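Local coordinates for peptide ABC transporter, peptide-binding protein (Thermus thermophilus, PDB 2D5W) that binds oligopeptides, here a pentapeptide, and probably serves as the solute-binding component of a peptide ABC transporter, at residues G163-R168 with L194-P199; V18-F23 with Q200-G205; N360-P365 with L472-S477; P143-D148 with L484-I489; G46-S51 with K591-A596. All coordinates share one frame; numbering follows the deposited sequence.

Interaction 1 of 5, residues G163-R168 with L194-P199; sequences GPEWER and LKFATP
Glu165, on helix 159-173, has its CA 9.1 Å from CA of Lys195, which lies in the loop between helices 182-194 and 199-203, so the two backbones stand well apart and side chains and a water span the gap. The CB of Glu165 points at the loop, and its CG lies anti to the backbone N (chi1 178°) before a bend at chi2 swings the carboxylate across the aliphatic end of Lys195. The two chains cross at about a right angle: OE1 of Glu165 comes to 3.4 Å from CE of Lys195. Farther along, NZ of Lys195 is 3.9 Å from the same OE1 of Glu165, a long salt bridge. A water closes this span, donating to Glu165 OE1 at 2.7 Å and accepting from Lys195 NZ at 2.7 Å. The other carboxylate oxygen, Glu165 OE2, is gripped side-on by Arg168 one helical turn later, with NH2 of Arg168 at 2.7 Å and NE of Arg168 at 2.9 Å, both nitrogens converging on one atom. Nearer the backbone, CB of Glu165 sits at the edge of the Phe196 ring, 4.0 Å from its CZ, while that ring also packs on Ile161 and Met162 of the same helix. One acid thus divides its oxygens between two bases, and this surface network would be expected to stabilise the charged carboxylate, with arginine bound directly and lysine held mainly through water.

Interaction 2 of 5, residues V18-F23 with Q200-G205; sequences VLAGDF and QALNRG
Leu202, on the short helix 199-203, directs its side chain at the carbonyl oxygen and CB of Leu19 and the CB of Ala20, in the loop between strand 7-12 and helix 31-40. Its CB leads toward that loop, and CG, placed beside the backbone N by chi1 of -68°, comes to 4.2 Å from Leu19 O. There the chain forks. Leu202 CD1 lies 3.4 Å from Leu19 O and meets CB of Leu19 at 3.9 Å, whereas CD2 of Leu202 reaches CB of Ala20 at 4.1 Å. Both methyls flank the carbonyl oxygen, and no hydrogen bond crosses; Gly21 N donates to Leu19 O at 2.8 Å. All three touching residues are buried: Leu215 and Trp218 of strand 213-219 also touch Leu202. The contact seats the helix against loop and strand just before its C-terminal cap, a Schellman motif in which Gly205, at positive phi, bonds through N to Leu202 O and the following amide to Ala201 O.

Interaction 3 of 5, residues N360-P365 with L472-S477; sequences NPLFNP and LQEDGS
Van der Waals contacts between Asn360 and Leu362, in the loop before helix 374-383, and Leu472 and Glu474, in the loop after strand 463-469, make up the direct part of this interface. ND2 of Asn360 is 4.0 Å from both Leu472 CD2 and Glu474 CB, and CD1 of Leu362, which also rests on Phe531 of helix 524-541, is 4.0 Å from Glu474 CG. Water supplies the polar link: one molecule accepts from Asn360 ND2 at 3.1 Å and donates to Leu472 O at 2.7 Å. Hydrogen bonds inside each loop fix the groups that meet. Asn360 OD1 accepts from Leu362 N at 2.9 Å in an Asx turn, the donor lying 20° off the carbonyl plane, and the amide presents ND2 to the facing loop. Glu474 bends at chi2 (59°), carrying OE2 back to Gly476 N at 2.9 Å, and Trp355 NE1 also bonds to OE2. The loops thus join through aliphatic carbons, one amide nitrogen and a bridging water, with no direct hydrogen bond or salt bridge.

Interaction 4 of 5, residues P143-D148 with L484-I489; sequences PAYYYD and LNTGAI
Tyr145 and Asn485 both set CG anti to their own carbonyl carbons (chi1 -73° in the tyrosine), which brings the end of the Tyr145 side chain nearer the second loop, where the Asn485 amide faces it. Asn485 ND2 donates to Tyr145 OH at 3.1 Å, an almost straight bond (168°) with the oxygen in the amide plane. Ring and amide planes stand 72° apart, and CB of Asn485 also lies 3.5 Å from Tyr145 OH. Beside this bond are two ordinary contacts: Pro143 CG is 4.2 Å from Asn485 CB, and Thr486 CG2 is 4.3 Å from Tyr145 OH. On the backbone side, Tyr145 N donates to Asp148 OD1 at 2.8 Å across the type I turn from Tyr145 to Asp148. The polar ends have further partners, since Asp122 OD2 bonds to both Tyr145 OH and Thr486 OG1, while Ser516 O takes Asn485 ND2. The contact lies where the loop following strand 136-141 meets the one preceding helix 509-518, beside helix 121-126, whose Asp122 joins the two segments and whose Arg126 makes a cation-pi contact with Tyr145.

Interaction 5 of 5, residues G46-S51 with K591-A596; sequences GFNADS and KKWDQA
Trp593 points the six-membered half of its indole at Asn48, Ala49 and Asp50 of a turn. Asn48 crosses it at about a right angle, with amide and ring planes 56° apart, and Asn48 CB lies 3.9 Å from Trp593 CH2. Ala49 CB approaches CE3 of Trp593, two atoms round the ring, at 4.0 Å. Asp50 comes in obliquely, its carboxylate 57° from the indole plane: CG of Asp50 is in that plane at the ring edge, and OD1 of Asp50 reaches 3.5 Å from CZ3 of Trp593. The receiving surface is a type I beta turn from Asn48 to Ser51, closed by Ser51 N to Asn48 O at 2.9 Å; it is the hairpin turn that joins antiparallel strands 45-47 and 53-55. On the indole's own side, NE1 of Trp593 bonds to Glu581 and the ring meets Trp577 edge-to-face. The polar ends of the turn residues also have partners beyond the indole, Asn48 OD1 accepting from Gln52 N and Asp50 OD2 pairing with Tyr598 OH.

How the interactions relate
From the N terminus, residues 18-23 open interaction 2, which residues 200-205, at the end of helix 199-203, close. Residues 46-51 open interaction 5 within that span, and it closes only at 591-596, so the two cross. Interaction 4, opened at 143-148, also crosses interaction 2 but lies within interaction 5. Interaction 1 falls inside the spans of 2, 4 and 5, and interaction 3 inside those of 4 and 5. Two clusters appear: 1 and 2 share a probable hydrogen bond from Leu19 N to Ala197 O, and in 3 and 4 the hydroxyls of Tyr146 and Tyr147 meet Glu474 O and Asp475 OD2, both probable hydrogen bonds. Phe47 touches Leu472, connecting hairpin 45-55 to interaction 3.

Interaction 1 of 5, residues G163-R168 with L194-P199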
# COMPACT_ATOMS: atom_id res chain seq x y z
N GLY A 163 -16.32 -17.54 -10.53
CA GLY A 163 -17.32 -17.18 -11.52
C GLY A 163 -18.77 -17.52 -11.21
O GLY A 163 -19.65 -16.67 -11.35
N PRO A 164 -19.05 -18.77 -10.80
CA PRO A 164 -20.44 -19.13 -10.49
C PRO A 164 -21.08 -18.21 -9.45
O PRO A 164 -22.21 -17.74 -9.64
CB PRO A 164 -20.31 -20.57 -10.00
CG PRO A 164 -19.16 -21.09 -10.82
CD PRO A 164 -18.17 -19.95 -10.74
N GLU A 165 -20.37 -17.93 -8.37
CA GLU A 165 -20.92 -17.05 -7.35
C GLU A 165 -21.07 -15.63 -7.90
O GLU A 165 -22.05 -14.95 -7.61
CB GLU A 165 -20.02 -17.02 -6.10
CG GLU A 165 -20.51 -16.07 -5.02
CD GLU A 165 -21.82 -16.51 -4.38
OE1 GLU A 165 -22.43 -15.69 -3.66
OE2 GLU A 165 -22.23 -17.67 -4.58
N TRP A 166 -20.10 -15.20 -8.70
CA TRP A 166 -20.15 -13.86 -9.28
C TRP A 166 -21.42 -13.68 -10.11
O TRP A 166 -22.05 -12.63 -10.08
CB TRP A 166 -18.91 -13.61 -10.15
CG TRP A 166 -18.98 -12.31 -10.92
CD1 TRP A 166 -19.00 -12.17 -12.28
CD2 TRP A 166 -19.07 -10.99 -10.37
NE1 TRP A 166 -19.10 -10.84 -12.61
CE2 TRP A 166 -19.15 -10.09 -11.46
CE3 TRP A 166 -19.10 -10.47 -9.07
CZ2 TRP A 166 -19.25 -8.71 -11.29
CZ3 TRP A 166 -19.20 -9.09 -8.90
CH2 TRP A 166 -19.27 -8.23 -10.01
N GLU A 167 -21.80 -14.72 -10.86
CA GLU A 167 -23.01 -14.63 -11.68
C GLU A 167 -24.22 -14.39 -10.78
O GLU A 167 -25.13 -13.63 -11.14
CB GLU A 167 -23.20 -15.90 -12.50
CG GLU A 167 -22.15 -16.09 -13.59
CD GLU A 167 -22.08 -14.92 -14.55
OE1 GLU A 167 -23.14 -14.49 -15.06
OE2 GLU A 167 -20.97 -14.41 -14.80
N ARG A 168 -24.24 -15.04 -9.62
CA ARG A 168 -25.35 -14.87 -8.69
C ARG A 168 -25.32 -13.45 -8.12
O ARG A 168 -26.36 -12.82 -7.95
CB ARG A 168 -25.27 -15.90 -7.56
CG ARG A 168 -25.59 -17.32 -8.01
CD ARG A 168 -25.72 -18.26 -6.82
NE ARG A 168 -24.43 -18.65 -6.26
CZ ARG A 168 -23.63 -19.56 -6.80
NH1 ARG A 168 -23.98 -20.18 -7.92
NH2 ARG A 168 -22.47 -19.85 -6.22
N LEU A 194 -15.57 -11.85 0.46
CA LEU A 194 -15.42 -12.52 1.76
C LEU A 194 -15.66 -14.02 1.70
O LEU A 194 -15.06 -14.77 2.47
CB LEU A 194 -16.35 -11.88 2.79
CG LEU A 194 -15.94 -10.47 3.23
CD1 LEU A 194 -17.01 -9.86 4.12
CD2 LEU A 194 -14.60 -10.53 3.97
N LYS A 195 -16.52 -14.48 0.80
CA LYS A 195 -16.77 -15.91 0.68
C LYS A 195 -15.50 -16.66 0.27
O LYS A 195 -15.38 -17.87 0.48
CB LYS A 195 -17.87 -16.18 -0.35
CG LYS A 195 -19.28 -15.91 0.16
CD LYS A 195 -20.32 -16.32 -0.87
CE LYS A 195 -21.72 -16.09 -0.34
NZ LYS A 195 -21.95 -14.67 0.05
N PHE A 196 -14.55 -15.93 -0.31
CA PHE A 196 -13.30 -16.52 -0.78
C PHE A 196 -12.07 -15.92 -0.11
O PHE A 196 -10.96 -16.08 -0.62
CB PHE A 196 -13.16 -16.27 -2.29
CG PHE A 196 -14.29 -16.84 -3.11
CD1 PHE A 196 -14.24 -18.14 -3.57
CD2 PHE A 196 -15.39 -16.05 -3.44
CE1 PHE A 196 -15.27 -18.66 -4.36
CE2 PHE A 196 -16.42 -16.56 -4.22
CZ PHE A 196 -16.36 -17.87 -4.68
N ALA A 197 -12.23 -15.25 1.03
CA ALA A 197 -11.07 -14.60 1.63
C ALA A 197 -10.89 -14.65 3.13
O ALA A 197 -9.95 -14.03 3.64
CB ALA A 197 -11.05 -13.14 1.16
N THR A 198 -11.74 -15.37 3.85
CA THR A 198 -11.60 -15.47 5.30
C THR A 198 -10.83 -16.73 5.64
O THR A 198 -10.74 -17.66 4.83
CB THR A 198 -12.96 -15.54 6.00
OG1 THR A 198 -13.67 -16.70 5.54
CG2 THR A 198 -13.78 -14.28 5.70
N PRO A 199 -10.27 -16.81 6.86
CA PRO A 199 -9.50 -17.99 7.27
C PRO A 199 -10.22 -19.33 7.11
O PRO A 199 -9.68 -20.26 6.51
CB PRO A 199 -9.15 -17.69 8.73
CG PRO A 199 -9.05 -16.19 8.75
CD PRO A 199 -10.25 -15.78 7.91
O HOH W 1 -21.55 -13.45 -2.36

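Interaction 2 of 5, residues V18-F23 with Q200-G205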
# COMPACT_ATOMS: atom_id res chain seq x y z
N VAL A 18 -7.90 -10.17 5.42
CA VAL A 18 -8.47 -11.14 4.49
C VAL A 18 -7.34 -11.51 3.52
O VAL A 18 -6.33 -10.81 3.47
CB VAL A 18 -9.68 -10.58 3.69
CG1 VAL A 18 -10.85 -10.33 4.63
CG2 VAL A 18 -9.30 -9.31 2.96
N LEU A 19 -7.52 -12.58 2.75
CA LEU A 19 -6.47 -13.02 1.86
C LEU A 19 -6.98 -13.74 0.62
O LEU A 19 -8.04 -14.38 0.65
CB LEU A 19 -5.54 -13.97 2.62
CG LEU A 19 -4.25 -14.47 1.98
CD1 LEU A 19 -3.22 -13.36 1.98
CD2 LEU A 19 -3.72 -15.68 2.75
N ALA A 20 -6.23 -13.62 -0.47
CA ALA A 20 -6.50 -14.31 -1.73
C ALA A 20 -7.72 -13.94 -2.57
O ALA A 20 -7.58 -13.58 -3.73
CB ALA A 20 -6.48 -15.82 -1.49
N GLY A 21 -8.91 -14.06 -1.99
CA GLY A 21 -10.13 -13.76 -2.72
C GLY A 21 -10.46 -12.30 -2.95
O GLY A 21 -11.24 -11.96 -3.84
N ASP A 22 -9.86 -11.43 -2.14
CA ASP A 22 -10.07 -9.98 -2.22
C ASP A 22 -9.10 -9.45 -3.27
O ASP A 22 -8.28 -8.57 -3.00
CB ASP A 22 -9.78 -9.39 -0.83
CG ASP A 22 -9.97 -7.88 -0.75
OD1 ASP A 22 -10.92 -7.35 -1.36
OD2 ASP A 22 -9.16 -7.24 -0.05
N PHE A 23 -9.23 -9.96 -4.50
CA PHE A 23 -8.30 -9.62 -5.56
C PHE A 23 -8.27 -8.20 -6.10
O PHE A 23 -7.33 -7.83 -6.80
CB PHE A 23 -8.39 -10.66 -6.71
CG PHE A 23 -9.68 -10.63 -7.49
CD1 PHE A 23 -9.86 -9.70 -8.51
CD2 PHE A 23 -10.67 -11.57 -7.27
CE1 PHE A 23 -11.01 -9.71 -9.29
CE2 PHE A 23 -11.83 -11.59 -8.05
CZ PHE A 23 -11.99 -10.66 -9.06
N GLN A 200 -11.43 -19.43 7.65
CA GLN A 200 -12.16 -20.69 7.56
C GLN A 200 -12.46 -21.10 6.13
O GLN A 200 -12.33 -22.27 5.77
CB GLN A 200 -13.45 -20.62 8.40
CG GLN A 200 -14.46 -19.57 7.97
CD GLN A 200 -15.40 -20.06 6.88
OE1 GLN A 200 -16.18 -19.29 6.33
NE2 GLN A 200 -15.32 -21.35 6.57
N ALA A 201 -12.84 -20.13 5.30
CA ALA A 201 -13.15 -20.42 3.90
C ALA A 201 -11.90 -20.92 3.17
O ALA A 201 -11.94 -21.93 2.46
CB ALA A 201 -13.69 -19.18 3.20
N LEU A 202 -10.79 -20.22 3.36
CA LEU A 202 -9.55 -20.58 2.71
C LEU A 202 -9.01 -21.92 3.20
O LEU A 202 -8.49 -22.71 2.41
CB LEU A 202 -8.50 -19.48 2.92
CG LEU A 202 -8.83 -18.17 2.20
CD1 LEU A 202 -7.90 -17.07 2.66
CD2 LEU A 202 -8.74 -18.38 0.69
N ASN A 203 -9.14 -22.19 4.49
CA ASN A 203 -8.65 -23.46 5.03
C ASN A 203 -9.47 -24.63 4.50
O ASN A 203 -8.98 -25.75 4.45
CB ASN A 203 -8.70 -23.44 6.56
CG ASN A 203 -7.62 -22.56 7.16
OD1 ASN A 203 -6.59 -22.30 6.53
ND2 ASN A 203 -7.83 -22.11 8.40
N ARG A 204 -10.70 -24.36 4.07
CA ARG A 204 -11.57 -25.38 3.51
C ARG A 204 -11.41 -25.47 1.99
O ARG A 204 -12.19 -26.14 1.32
CB ARG A 204 -13.03 -25.10 3.90
CG ARG A 204 -13.36 -25.45 5.35
CD ARG A 204 -14.45 -24.56 5.94
NE ARG A 204 -15.74 -24.68 5.27
CZ ARG A 204 -16.59 -25.69 5.41
NH1 ARG A 204 -17.74 -25.70 4.76
NH2 ARG A 204 -16.29 -26.70 6.22
N GLY A 205 -10.41 -24.77 1.46
CA GLY A 205 -10.13 -24.81 0.03
C GLY A 205 -10.92 -23.90 -0.89
O GLY A 205 -11.10 -24.21 -2.07

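Interaction 3 of 5, residues N360-P365 with L472-S477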
# COMPACT_ATOMS: atom_id res chain seq x y z
N ASN A 360 11.78 8.69 -5.81
CA ASN A 360 11.04 8.98 -7.03
C ASN A 360 11.52 10.34 -7.54
O ASN A 360 11.48 11.33 -6.81
CB ASN A 360 9.53 9.03 -6.74
CG ASN A 360 8.70 9.13 -8.01
OD1 ASN A 360 8.98 9.94 -8.89
ND2 ASN A 360 7.68 8.29 -8.11
N PRO A 361 11.98 10.42 -8.80
CA PRO A 361 12.45 11.70 -9.35
C PRO A 361 11.45 12.85 -9.33
O PRO A 361 11.83 14.00 -9.52
CB PRO A 361 12.90 11.33 -10.76
CG PRO A 361 12.03 10.17 -11.11
CD PRO A 361 12.02 9.36 -9.83
N LEU A 362 10.18 12.55 -9.10
CA LEU A 362 9.16 13.59 -9.04
C LEU A 362 9.23 14.39 -7.74
O LEU A 362 8.64 15.45 -7.62
CB LEU A 362 7.76 12.98 -9.19
CG LEU A 362 7.47 12.31 -10.54
CD1 LEU A 362 6.14 11.58 -10.47
CD2 LEU A 362 7.46 13.36 -11.65
N PHE A 363 9.95 13.86 -6.75
CA PHE A 363 10.13 14.50 -5.45
C PHE A 363 10.55 15.97 -5.59
O PHE A 363 11.49 16.29 -6.31
CB PHE A 363 11.18 13.73 -4.65
CG PHE A 363 11.71 14.46 -3.45
CD1 PHE A 363 10.92 14.67 -2.32
CD2 PHE A 363 13.03 14.93 -3.44
CE1 PHE A 363 11.44 15.32 -1.20
CE2 PHE A 363 13.55 15.58 -2.33
CZ PHE A 363 12.75 15.77 -1.20
N ASN A 364 9.85 16.86 -4.88
CA ASN A 364 10.17 18.28 -4.91
C ASN A 364 10.77 18.69 -3.56
O ASN A 364 10.06 18.74 -2.55
CB ASN A 364 8.92 19.13 -5.18
CG ASN A 364 9.24 20.61 -5.32
OD1 ASN A 364 10.35 21.04 -5.03
ND2 ASN A 364 8.25 21.39 -5.75
N PRO A 365 12.07 18.98 -3.52
CA PRO A 365 12.74 19.38 -2.28
C PRO A 365 12.54 20.84 -1.88
O PRO A 365 12.97 21.25 -0.80
CB PRO A 365 14.21 19.09 -2.58
CG PRO A 365 14.30 19.50 -4.02
CD PRO A 365 13.04 18.89 -4.63
N LEU A 472 5.90 2.98 -8.62
CA LEU A 472 6.26 4.05 -9.55
C LEU A 472 5.10 4.64 -10.34
O LEU A 472 5.29 5.54 -11.16
CB LEU A 472 7.35 3.55 -10.51
CG LEU A 472 8.75 3.54 -9.90
CD1 LEU A 472 9.69 2.72 -10.77
CD2 LEU A 472 9.25 4.97 -9.76
N GLN A 473 3.89 4.14 -10.11
CA GLN A 473 2.73 4.67 -10.81
C GLN A 473 2.15 5.83 -10.02
O GLN A 473 1.00 5.79 -9.56
CB GLN A 473 1.68 3.57 -11.00
CG GLN A 473 2.20 2.37 -11.79
CD GLN A 473 1.09 1.44 -12.22
OE1 GLN A 473 0.22 1.08 -11.43
NE2 GLN A 473 1.12 1.03 -13.49
N GLU A 474 2.95 6.88 -9.86
CA GLU A 474 2.54 8.06 -9.11
C GLU A 474 1.64 8.98 -9.92
O GLU A 474 2.00 9.42 -11.01
CB GLU A 474 3.79 8.82 -8.65
CG GLU A 474 3.49 10.07 -7.81
CD GLU A 474 2.71 9.77 -6.54
OE1 GLU A 474 3.16 8.90 -5.76
OE2 GLU A 474 1.65 10.40 -6.32
N ASP A 475 0.45 9.25 -9.39
CA ASP A 475 -0.51 10.12 -10.06
C ASP A 475 -1.11 11.15 -9.11
O ASP A 475 -2.00 11.92 -9.50
CB ASP A 475 -1.64 9.28 -10.66
CG ASP A 475 -2.14 8.20 -9.71
OD1 ASP A 475 -2.14 8.44 -8.49
OD2 ASP A 475 -2.54 7.12 -10.19
N GLY A 476 -0.64 11.18 -7.87
CA GLY A 476 -1.16 12.12 -6.89
C GLY A 476 -2.60 11.81 -6.50
O GLY A 476 -3.25 12.61 -5.83
N SER A 477 -3.09 10.63 -6.90
CA SER A 477 -4.47 10.25 -6.60
C SER A 477 -4.80 10.18 -5.11
O SER A 477 -5.97 10.25 -4.74
CB SER A 477 -4.82 8.91 -7.27
OG SER A 477 -4.03 7.85 -6.78
O HOH W 2 6.50 7.89 -10.95

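Interaction 4 of 5, residues P143-D148 with L484-I489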
# COMPACT_ATOMS: atom_id res chain seq x y z
N PRO A 143 -7.53 7.51 -22.06
CA PRO A 143 -6.20 7.96 -22.48
C PRO A 143 -5.11 7.21 -21.72
O PRO A 143 -5.32 6.77 -20.59
CB PRO A 143 -6.22 9.44 -22.14
CG PRO A 143 -7.05 9.47 -20.89
CD PRO A 143 -8.19 8.53 -21.23
N ALA A 144 -3.95 7.07 -22.35
CA ALA A 144 -2.83 6.37 -21.73
C ALA A 144 -2.07 7.30 -20.80
O ALA A 144 -1.93 8.49 -21.07
CB ALA A 144 -1.89 5.84 -22.81
N TYR A 145 -1.58 6.73 -19.69
CA TYR A 145 -0.79 7.48 -18.71
C TYR A 145 0.66 7.03 -18.84
O TYR A 145 0.94 5.93 -19.31
CB TYR A 145 -1.30 7.23 -17.29
CG TYR A 145 -2.62 7.88 -16.95
CD1 TYR A 145 -3.15 7.79 -15.66
CD2 TYR A 145 -3.35 8.59 -17.91
CE1 TYR A 145 -4.36 8.39 -15.33
CE2 TYR A 145 -4.56 9.19 -17.59
CZ TYR A 145 -5.06 9.09 -16.31
OH TYR A 145 -6.27 9.68 -16.01
N TYR A 146 1.58 7.88 -18.40
CA TYR A 146 3.00 7.60 -18.51
C TYR A 146 3.49 6.32 -17.85
O TYR A 146 4.52 5.77 -18.24
CB TYR A 146 3.81 8.79 -17.97
CG TYR A 146 3.93 8.83 -16.46
CD1 TYR A 146 5.05 8.32 -15.81
CD2 TYR A 146 2.91 9.37 -15.67
CE1 TYR A 146 5.17 8.34 -14.42
CE2 TYR A 146 3.01 9.40 -14.28
CZ TYR A 146 4.14 8.89 -13.67
OH TYR A 146 4.25 8.89 -12.29
N TYR A 147 2.74 5.84 -16.86
CA TYR A 147 3.13 4.64 -16.11
C TYR A 147 2.40 3.35 -16.46
O TYR A 147 2.61 2.33 -15.79
CB TYR A 147 2.98 4.91 -14.61
CG TYR A 147 1.58 5.30 -14.16
CD1 TYR A 147 0.47 4.50 -14.45
CD2 TYR A 147 1.37 6.43 -13.37
CE1 TYR A 147 -0.80 4.82 -13.97
CE2 TYR A 147 0.11 6.75 -12.88
CZ TYR A 147 -0.97 5.94 -13.18
OH TYR A 147 -2.22 6.24 -12.68
N ASP A 148 1.57 3.36 -17.49
CA ASP A 148 0.81 2.16 -17.83
C ASP A 148 1.60 0.90 -18.18
O ASP A 148 1.08 -0.21 -18.03
CB ASP A 148 -0.20 2.49 -18.93
CG ASP A 148 -1.35 3.35 -18.43
OD1 ASP A 148 -2.03 3.99 -19.26
OD2 ASP A 148 -1.59 3.39 -17.20
N LEU A 484 -9.49 14.63 -13.72
CA LEU A 484 -10.18 15.33 -14.80
C LEU A 484 -10.22 14.61 -16.15
O LEU A 484 -11.00 14.97 -17.03
CB LEU A 484 -9.59 16.73 -14.98
CG LEU A 484 -9.59 17.59 -13.71
CD1 LEU A 484 -9.10 18.98 -14.05
CD2 LEU A 484 -11.00 17.65 -13.13
N ASN A 485 -9.38 13.60 -16.32
CA ASN A 485 -9.35 12.88 -17.59
C ASN A 485 -10.47 11.86 -17.68
O ASN A 485 -10.96 11.57 -18.77
CB ASN A 485 -8.02 12.16 -17.76
CG ASN A 485 -6.84 13.08 -17.57
OD1 ASN A 485 -6.85 14.21 -18.05
ND2 ASN A 485 -5.82 12.60 -16.88
N THR A 486 -10.88 11.33 -16.54
CA THR A 486 -11.93 10.32 -16.49
C THR A 486 -13.16 10.75 -15.71
O THR A 486 -14.21 10.12 -15.79
CB THR A 486 -11.40 9.02 -15.85
OG1 THR A 486 -10.85 9.33 -14.56
CG2 THR A 486 -10.33 8.39 -16.73
N GLY A 487 -13.02 11.82 -14.93
CA GLY A 487 -14.12 12.30 -14.12
C GLY A 487 -14.32 11.45 -12.88
O GLY A 487 -15.30 11.62 -12.15
N ALA A 488 -13.39 10.54 -12.62
CA ALA A 488 -13.48 9.65 -11.46
C ALA A 488 -13.17 10.37 -10.15
O ALA A 488 -12.10 10.97 -10.00
CB ALA A 488 -12.54 8.47 -11.64
N ILE A 489 -14.10 10.30 -9.21
CA ILE A 489 -13.92 10.91 -7.89
C ILE A 489 -13.12 9.95 -7.03
O ILE A 489 -13.44 8.76 -6.95
CB ILE A 489 -15.29 11.23 -7.25
CG1 ILE A 489 -15.99 12.32 -8.07
CG2 ILE A 489 -15.10 11.68 -5.81
CD1 ILE A 489 -17.35 12.72 -7.55

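Interaction 5 of 5, residues G46-S51 with K591-A596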
# COMPACT_ATOMS: atom_id res chain seq x y z
N GLY A 46 6.43 -9.20 -14.17
CA GLY A 46 6.90 -8.80 -12.86
C GLY A 46 7.80 -7.58 -12.95
O GLY A 46 8.06 -7.08 -14.05
N PHE A 47 8.27 -7.09 -11.81
CA PHE A 47 9.17 -5.94 -11.77
C PHE A 47 10.28 -6.35 -10.81
O PHE A 47 10.04 -6.56 -9.62
CB PHE A 47 8.43 -4.70 -11.26
CG PHE A 47 9.10 -3.40 -11.64
CD1 PHE A 47 9.62 -2.56 -10.66
CD2 PHE A 47 9.21 -3.02 -12.97
CE1 PHE A 47 10.23 -1.35 -11.01
CE2 PHE A 47 9.82 -1.81 -13.33
CZ PHE A 47 10.33 -0.98 -12.34
N ASN A 48 11.50 -6.48 -11.33
CA ASN A 48 12.61 -6.94 -10.50
C ASN A 48 13.36 -5.89 -9.69
O ASN A 48 13.04 -4.71 -9.73
CB ASN A 48 13.60 -7.77 -11.34
CG ASN A 48 14.31 -6.95 -12.41
OD1 ASN A 48 14.53 -5.75 -12.25
ND2 ASN A 48 14.70 -7.61 -13.49
N ALA A 49 14.37 -6.35 -8.95
CA ALA A 49 15.16 -5.47 -8.09
C ALA A 49 15.95 -4.42 -8.87
O ALA A 49 16.34 -3.40 -8.30
CB ALA A 49 16.11 -6.30 -7.23
N ASP A 50 16.18 -4.68 -10.15
CA ASP A 50 16.90 -3.74 -11.01
C ASP A 50 15.92 -2.76 -11.65
O ASP A 50 16.28 -2.03 -12.57
CB ASP A 50 17.67 -4.50 -12.09
CG ASP A 50 18.92 -5.18 -11.56
OD1 ASP A 50 19.36 -6.17 -12.18
OD2 ASP A 50 19.46 -4.73 -10.54
N SER A 51 14.69 -2.75 -11.16
CA SER A 51 13.64 -1.87 -11.66
C SER A 51 13.35 -2.10 -13.14
O SER A 51 13.21 -1.15 -13.92
CB SER A 51 14.03 -0.41 -11.43
OG SER A 51 14.18 -0.16 -10.04
N LYS A 591 22.66 -18.38 -6.03
CA LYS A 591 22.53 -16.94 -5.80
C LYS A 591 22.49 -16.20 -7.13
O LYS A 591 23.35 -16.39 -7.98
CB LYS A 591 23.72 -16.44 -4.96
CG LYS A 591 23.59 -15.00 -4.53
CD LYS A 591 24.79 -14.56 -3.71
CE LYS A 591 24.63 -13.12 -3.23
NZ LYS A 591 25.82 -12.65 -2.48
N LYS A 592 21.47 -15.36 -7.30
CA LYS A 592 21.29 -14.59 -8.53
C LYS A 592 21.20 -13.09 -8.26
O LYS A 592 21.37 -12.28 -9.18
CB LYS A 592 20.02 -15.04 -9.26
CG LYS A 592 20.07 -16.45 -9.81
CD LYS A 592 21.11 -16.57 -10.91
CE LYS A 592 21.13 -17.97 -11.50
NZ LYS A 592 19.81 -18.34 -12.07
N TRP A 593 20.94 -12.73 -7.01
CA TRP A 593 20.82 -11.34 -6.62
C TRP A 593 21.63 -11.08 -5.35
O TRP A 593 21.83 -12.00 -4.56
CB TRP A 593 19.36 -10.97 -6.36
CG TRP A 593 18.44 -11.29 -7.50
CD1 TRP A 593 17.82 -12.48 -7.75
CD2 TRP A 593 18.11 -10.42 -8.59
NE1 TRP A 593 17.12 -12.40 -8.93
CE2 TRP A 593 17.28 -11.15 -9.47
CE3 TRP A 593 18.44 -9.10 -8.91
CZ2 TRP A 593 16.77 -10.61 -10.65
CZ3 TRP A 593 17.93 -8.55 -10.09
CH2 TRP A 593 17.11 -9.31 -10.94
N ASP A 594 22.10 -9.86 -5.18
CA ASP A 594 22.84 -9.50 -3.97
C ASP A 594 22.22 -8.22 -3.43
O ASP A 594 22.08 -7.23 -4.15
CB ASP A 594 24.32 -9.27 -4.23
CG ASP A 594 25.09 -9.03 -2.95
OD1 ASP A 594 25.33 -10.00 -2.20
OD2 ASP A 594 25.43 -7.86 -2.66
N GLN A 595 21.88 -8.25 -2.15
CA GLN A 595 21.23 -7.12 -1.50
C GLN A 595 22.04 -5.82 -1.40
O GLN A 595 21.47 -4.74 -1.45
CB GLN A 595 20.80 -7.54 -0.09
CG GLN A 595 20.00 -6.49 0.64
CD GLN A 595 18.69 -6.19 -0.04
OE1 GLN A 595 17.72 -6.94 0.10
NE2 GLN A 595 18.65 -5.11 -0.80
N ALA A 596 23.35 -5.94 -1.28
CA ALA A 596 24.22 -4.77 -1.13
C ALA A 596 23.95 -3.57 -2.03
O ALA A 596 23.74 -2.45 -1.55
CB ALA A 596 25.68 -5.19 -1.25